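Glyco_hydro_cc domain-containing protein (Pseudomonas viridiflava, PDB 6UAV) probably hydrolyses internal beta-1,3-linkages of beta-1,3-glucans, as a family GH128 (subgroup II) endo-glucanase built on a TIM barrel. Local coordinates at residues 211-214 / 215-219; 250-253 / 254-258. One frame throughout, in Å; residues are numbered along the deposited sequence.

Contact 1 (211-214 / 215-219); sequences VTML and ERRSD
Val211 and Glu215 are joined by a full helical bond in the last turn of helix 200-216, Glu215 N to Val211 O at 2.8 Å and nearly straight (163°), after which the bonds weaken: Arg216 N reaches Thr212 O at 3.0 Å, whereas Arg217 N makes only weak bonds to Met213 O and Leu214 O. Arg217 is the first residue to leave helical backbone angles. Three side-chain pairs run side by side at a spacing of four residues. In the first, Thr212 and Arg216, the methyl CG2 sits over the centre of one guanidinium face, 3.6 Å from Arg216 CZ, and the arginine chain, extended from CG to NE, lays that flat group over the methyl. Thr212 OG1 turns back to the Ala208 carbonyl. In the second pair Met213 SD lies 3.6 Å from Arg217 CD, brought alongside by bends at chi2 and chi3. Arg217 itself bends at chi3 (82°) and takes Asp219 side-on, NE to OD1 at 2.9 Å and NH2 to OD2 at 3.0 Å, both oxygens using their syn lone pairs; NH1 has a second carboxylate in Asp171, so the guanidinium is fixed in rotation by two partners. The third pair is looser, Val211 CG1 to Glu215 CG at 4.1 Å, and the buried Glu215 carboxylate is satisfied through OE2 by Tyr223 and Ser3 hydroxyls. Helix 200-216 connects strands 180-185 and 220-225 of this beta-alpha-beta unit and packs outside them, Val211 and Leu214 resting on Phe185 and Tyr223; Met213 and Arg217 lean on helix 166-173, and Asp219 pairs by backbone with Phe180 as the chain enters strand 220-225.

Contact 2 (250-253 / 254-258); sequences GQYY and LSLPY
The Tyr252 ring carries Leu256 CD2 over one face in a CH-pi contact, the methyl 4.2 Å from the ring centroid, 20° off the normal and displaced toward the rim, so that Tyr252 CZ is its nearest ring atom at 4.0 Å. Lys204 adds a cation-pi contact to the same ring. Tyr252 CG is anti to the backbone N, which places the ring beside Leu256. The Tyr253 ring touches Leu254, CD2 to CD2 at 4.1 Å with the two side chains crossing at a slant; it also meets Trp225 with the ring planes at about 45°, and its hydroxyl bonds to the Gly7 carbonyl. In the backbone, Leu254 N closes a regular turn on Gly250 O at 3.1 Å, and Leu254 CG rests against that same carbonyl oxygen. The next turn tightens around Tyr252 O, which accepts Ser255 N at 3.0 Å from above the carbonyl plane. In one of two conformers Ser255 OG, standing between its backbone N and carbonyl carbon (chi1 82°), also reaches Tyr252 O at 2.7 Å, a tentative bond in the carbonyl plane. Leu256 N adds weak bonds to Tyr252 O and Tyr253 O before the chain straightens through Pro257. This is a helix C-terminus in which i+4 bonds give way to a tighter i+3 bond; it lies in the last turn of helix 248-255, which follows strand 220-225, the eighth strand of the TIM barrel, and packs against helix 200-216 and strand 6-9.

How the contacts relate
Contact 1 comes first along the chain, at the end of helix 200-216, and contact 2 follows after strand 220-225, in the last turn of helix 248-255; their centres lie about 14 Å apart on the same side of the chain's centre. They touch directly: Val211 packs on Tyr253 and Leu256, and Glu215 on Pro257 and Tyr258. The two helices are thus neighbours on the outside of the eight-stranded parallel barrel, packed together, with the tail after helix 248-255 running past the end of helix 200-216. Arg6, at the start of strand 6-9, bonds to the carbonyls of Leu256 and Pro257 and makes a long, weak ion pair with Glu215. The C-terminal tail is thereby tied to the first strand, where the barrel closes.

Contact 1 (211-214 / 215-219)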
loop_
_atom_site.group_PDB
_atom_site.type_symbol
_atom_site.label_atom_id
_atom_site.label_comp_id
_atom_site.label_asym_id
_atom_site.label_seq_id
_atom_site.Cartn_x
_atom_site.Cartn_y
_atom_site.Cartn_z
ATOM N N VAL A 211 -7.787 11.282 -4.577
ATOM C CA VAL A 211 -7.790 11.439 -3.096
ATOM C C VAL A 211 -9.221 11.708 -2.636
ATOM O O VAL A 211 -9.669 11.111 -1.587
ATOM C CB VAL A 211 -6.811 12.553 -2.634
ATOM C CG1 VAL A 211 -7.063 12.953 -1.170
ATOM C CG2 VAL A 211 -5.401 12.083 -2.818
ATOM N N THR A 212 -9.959 12.563 -3.340
ATOM C CA THR A 212 -11.351 12.879 -2.912
ATOM C C THR A 212 -12.156 11.585 -2.921
ATOM O O THR A 212 -12.993 11.374 -2.009
ATOM C CB THR A 212 -12.010 13.929 -3.795
ATOM O OG1 THR A 212 -11.230 15.113 -3.662
ATOM C CG2 THR A 212 -13.444 14.204 -3.412
ATOM N N MET A 213 -11.999 10.814 -3.979
ATOM C CA MET A 213 -12.775 9.571 -4.133
ATOM C C MET A 213 -12.395 8.608 -2.989
ATOM O O MET A 213 -13.334 8.054 -2.350
ATOM C CB MET A 213 -12.503 8.990 -5.519
ATOM C CG MET A 213 -13.219 7.691 -5.804
ATOM S SD MET A 213 -12.286 6.261 -5.248
ATOM C CE MET A 213 -10.873 6.333 -6.338
ATOM N N LEU A 214 -11.107 8.479 -2.658
ATOM C CA LEU A 214 -10.641 7.500 -1.647
ATOM C C LEU A 214 -11.067 7.961 -0.251
ATOM O O LEU A 214 -11.429 7.102 0.532
ATOM C CB LEU A 214 -9.145 7.297 -1.745
ATOM C CG LEU A 214 -8.661 6.638 -3.031
ATOM C CD1 LEU A 214 -7.133 6.704 -3.093
ATOM C CD2 LEU A 214 -9.133 5.170 -3.187
ATOM N N GLU A 215 -11.030 9.263 0.013
ATOM C CA GLU A 215 -11.492 9.841 1.284
ATOM C C GLU A 215 -12.990 9.537 1.448
ATOM O O GLU A 215 -13.410 9.286 2.581
ATOM C CB GLU A 215 -11.186 11.333 1.324
ATOM C CG GLU A 215 -9.711 11.639 1.621
ATOM C CD GLU A 215 -9.246 11.347 3.035
ATOM O OE1 GLU A 215 -10.142 11.196 3.944
ATOM O OE2 GLU A 215 -8.007 11.344 3.241
ATOM N N ARG A 216 -13.771 9.642 0.364
ATOM C CA ARG A 216 -15.246 9.523 0.436
ATOM C C ARG A 216 -15.670 8.061 0.472
ATOM O O ARG A 216 -16.751 7.847 0.936
ATOM C CB ARG A 216 -15.955 10.337 -0.657
ATOM C CG ARG A 216 -15.683 11.825 -0.451
ATOM C CD ARG A 216 -16.420 12.741 -1.406
ATOM N NE ARG A 216 -16.161 14.142 -1.039
ATOM C CZ ARG A 216 -16.494 15.149 -1.831
ATOM N NH1 ARG A 216 -17.095 14.879 -2.981
ATOM N NH2 ARG A 216 -16.223 16.390 -1.479
ATOM N N ARG A 217 -14.848 7.096 0.069
ATOM C CA ARG A 217 -15.249 5.669 0.139
ATOM C C ARG A 217 -15.110 5.138 1.567
ATOM O O ARG A 217 -13.961 5.089 2.096
ATOM C CB ARG A 217 -14.383 4.824 -0.781
ATOM C CG ARG A 217 -14.749 4.920 -2.234
ATOM C CD ARG A 217 -13.939 3.920 -3.034
ATOM N NE ARG A 217 -14.489 2.589 -3.009
ATOM C CZ ARG A 217 -15.205 2.008 -3.975
ATOM N NH1 ARG A 217 -15.424 2.623 -5.142
ATOM N NH2 ARG A 217 -15.529 0.746 -3.814
ATOM N N SER A 218 -16.233 4.667 2.131
ATOM C CA SER A 218 -16.275 4.063 3.488
ATOM C C SER A 218 -15.525 2.747 3.461
ATOM O O SER A 218 -15.038 2.401 4.565
ATOM C CB SER A 218 -17.669 3.862 4.010
ATOM O OG SER A 218 -18.432 3.105 3.092
ATOM N N ASP A 219 -15.289 2.129 2.282
ATOM C CA ASP A 219 -14.577 0.804 2.250
ATOM C C ASP A 219 -13.083 0.982 2.000
ATOM O O ASP A 219 -12.369 0.004 1.705
ATOM C CB ASP A 219 -15.195 -0.177 1.250
ATOM C CG ASP A 219 -15.042 0.259 -0.191
ATOM O OD1 ASP A 219 -14.623 1.451 -0.396
ATOM O OD2 ASP A 219 -15.383 -0.525 -1.087
#

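Contact 2 (250-253 / 254-258)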
loop_
_atom_site.group_PDB
_atom_site.type_symbol
_atom_site.label_atom_id
_atom_site.label_comp_id
_atom_site.label_asym_id
_atom_site.label_seq_id
_atom_site.Cartn_x
_atom_site.Cartn_y
_atom_site.Cartn_z
ATOM N N GLY A 250 3.751 17.698 -3.470
ATOM C CA GLY A 250 3.760 17.252 -2.068
ATOM C C GLY A 250 2.970 18.201 -1.195
ATOM O O GLY A 250 2.170 17.761 -0.397
ATOM N N GLN A 251 3.217 19.512 -1.336
ATOM C CA GLN A 251 2.459 20.509 -0.558
ATOM C C GLN A 251 0.971 20.258 -0.871
ATOM O O GLN A 251 0.111 20.328 0.045
ATOM C CB GLN A 251 2.959 21.922 -0.906
ATOM C CG GLN A 251 2.457 22.989 0.035
ATOM C CD GLN A 251 3.395 23.205 1.206
ATOM O OE1 GLN A 251 3.073 22.896 2.359
ATOM N NE2 GLN A 251 4.579 23.749 0.921
ATOM N N TYR A 252 0.638 20.062 -2.138
ATOM C CA TYR A 252 -0.772 19.955 -2.576
ATOM C C TYR A 252 -1.411 18.732 -1.902
ATOM O O TYR A 252 -2.467 18.850 -1.227
ATOM C CB TYR A 252 -0.849 19.918 -4.098
ATOM C CG TYR A 252 -2.246 19.927 -4.653
ATOM C CD1 TYR A 252 -3.045 21.048 -4.508
ATOM C CD2 TYR A 252 -2.735 18.895 -5.420
ATOM C CE1 TYR A 252 -4.312 21.124 -5.072
ATOM C CE2 TYR A 252 -3.991 18.958 -6.001
ATOM C CZ TYR A 252 -4.805 20.060 -5.809
ATOM O OH TYR A 252 -6.079 20.152 -6.326
ATOM N N TYR A 253 -0.742 17.597 -1.997
ATOM C CA TYR A 253 -1.192 16.334 -1.342
ATOM C C TYR A 253 -1.550 16.545 0.125
ATOM O O TYR A 253 -2.644 16.088 0.601
ATOM C CB TYR A 253 -0.129 15.260 -1.474
ATOM C CG TYR A 253 -0.507 13.876 -1.003
ATOM C CD1 TYR A 253 -1.610 13.197 -1.488
ATOM C CD2 TYR A 253 0.298 13.177 -0.110
ATOM C CE1 TYR A 253 -1.941 11.908 -1.090
ATOM C CE2 TYR A 253 0.009 11.876 0.273
ATOM C CZ TYR A 253 -1.104 11.213 -0.233
ATOM O OH TYR A 253 -1.470 9.954 0.116
ATOM N N LEU A 254 -0.663 17.201 0.856
ATOM C CA LEU A 254 -0.832 17.337 2.320
ATOM C C LEU A 254 -1.970 18.281 2.648
ATOM O O LEU A 254 -2.526 18.172 3.801
ATOM C CB LEU A 254 0.504 17.770 2.955
ATOM C CG LEU A 254 1.703 16.880 2.640
ATOM C CD1 LEU A 254 2.957 17.437 3.302
ATOM C CD2 LEU A 254 1.491 15.456 3.061
ATOM N N SER A 255 -2.324 19.168 1.731
ATOM C CA SER A 255 -3.357 20.226 1.918
ATOM C C SER A 255 -4.748 19.705 1.610
ATOM O O SER A 255 -5.715 20.392 1.978
ATOM C CB SER A 255 -3.103 21.390 0.963
ATOM O OG SER A 255 -3.653 21.088 -0.363
ATOM N N LEU A 256 -4.868 18.612 0.870
ATOM C CA LEU A 256 -6.197 18.163 0.377
ATOM C C LEU A 256 -7.130 17.902 1.558
ATOM O O LEU A 256 -6.722 17.407 2.609
ATOM C CB LEU A 256 -6.021 16.941 -0.533
ATOM C CG LEU A 256 -5.414 17.321 -1.884
ATOM C CD1 LEU A 256 -5.013 16.082 -2.694
ATOM C CD2 LEU A 256 -6.348 18.213 -2.658
ATOM N N PRO A 257 -8.432 18.222 1.382
ATOM C CA PRO A 257 -9.439 17.917 2.376
ATOM C C PRO A 257 -9.512 16.405 2.613
ATOM O O PRO A 257 -9.010 15.639 1.840
ATOM C CB PRO A 257 -10.756 18.365 1.724
ATOM C CG PRO A 257 -10.341 19.369 0.667
ATOM C CD PRO A 257 -8.995 18.873 0.180
ATOM N N TYR A 258 -10.164 16.020 3.690
ATOM C CA TYR A 258 -10.353 14.586 4.011
ATOM C C TYR A 258 -11.702 14.412 4.684
ATOM O O TYR A 258 -12.397 15.391 5.003
ATOM C CB TYR A 258 -9.245 14.069 4.934
ATOM C CG TYR A 258 -8.930 14.963 6.108
ATOM C CD1 TYR A 258 -9.573 14.860 7.319
ATOM C CD2 TYR A 258 -7.945 15.911 5.977
ATOM C CE1 TYR A 258 -9.275 15.720 8.376
ATOM C CE2 TYR A 258 -7.660 16.796 6.993
ATOM C CZ TYR A 258 -8.305 16.686 8.201
ATOM O OH TYR A 258 -7.916 17.582 9.152
#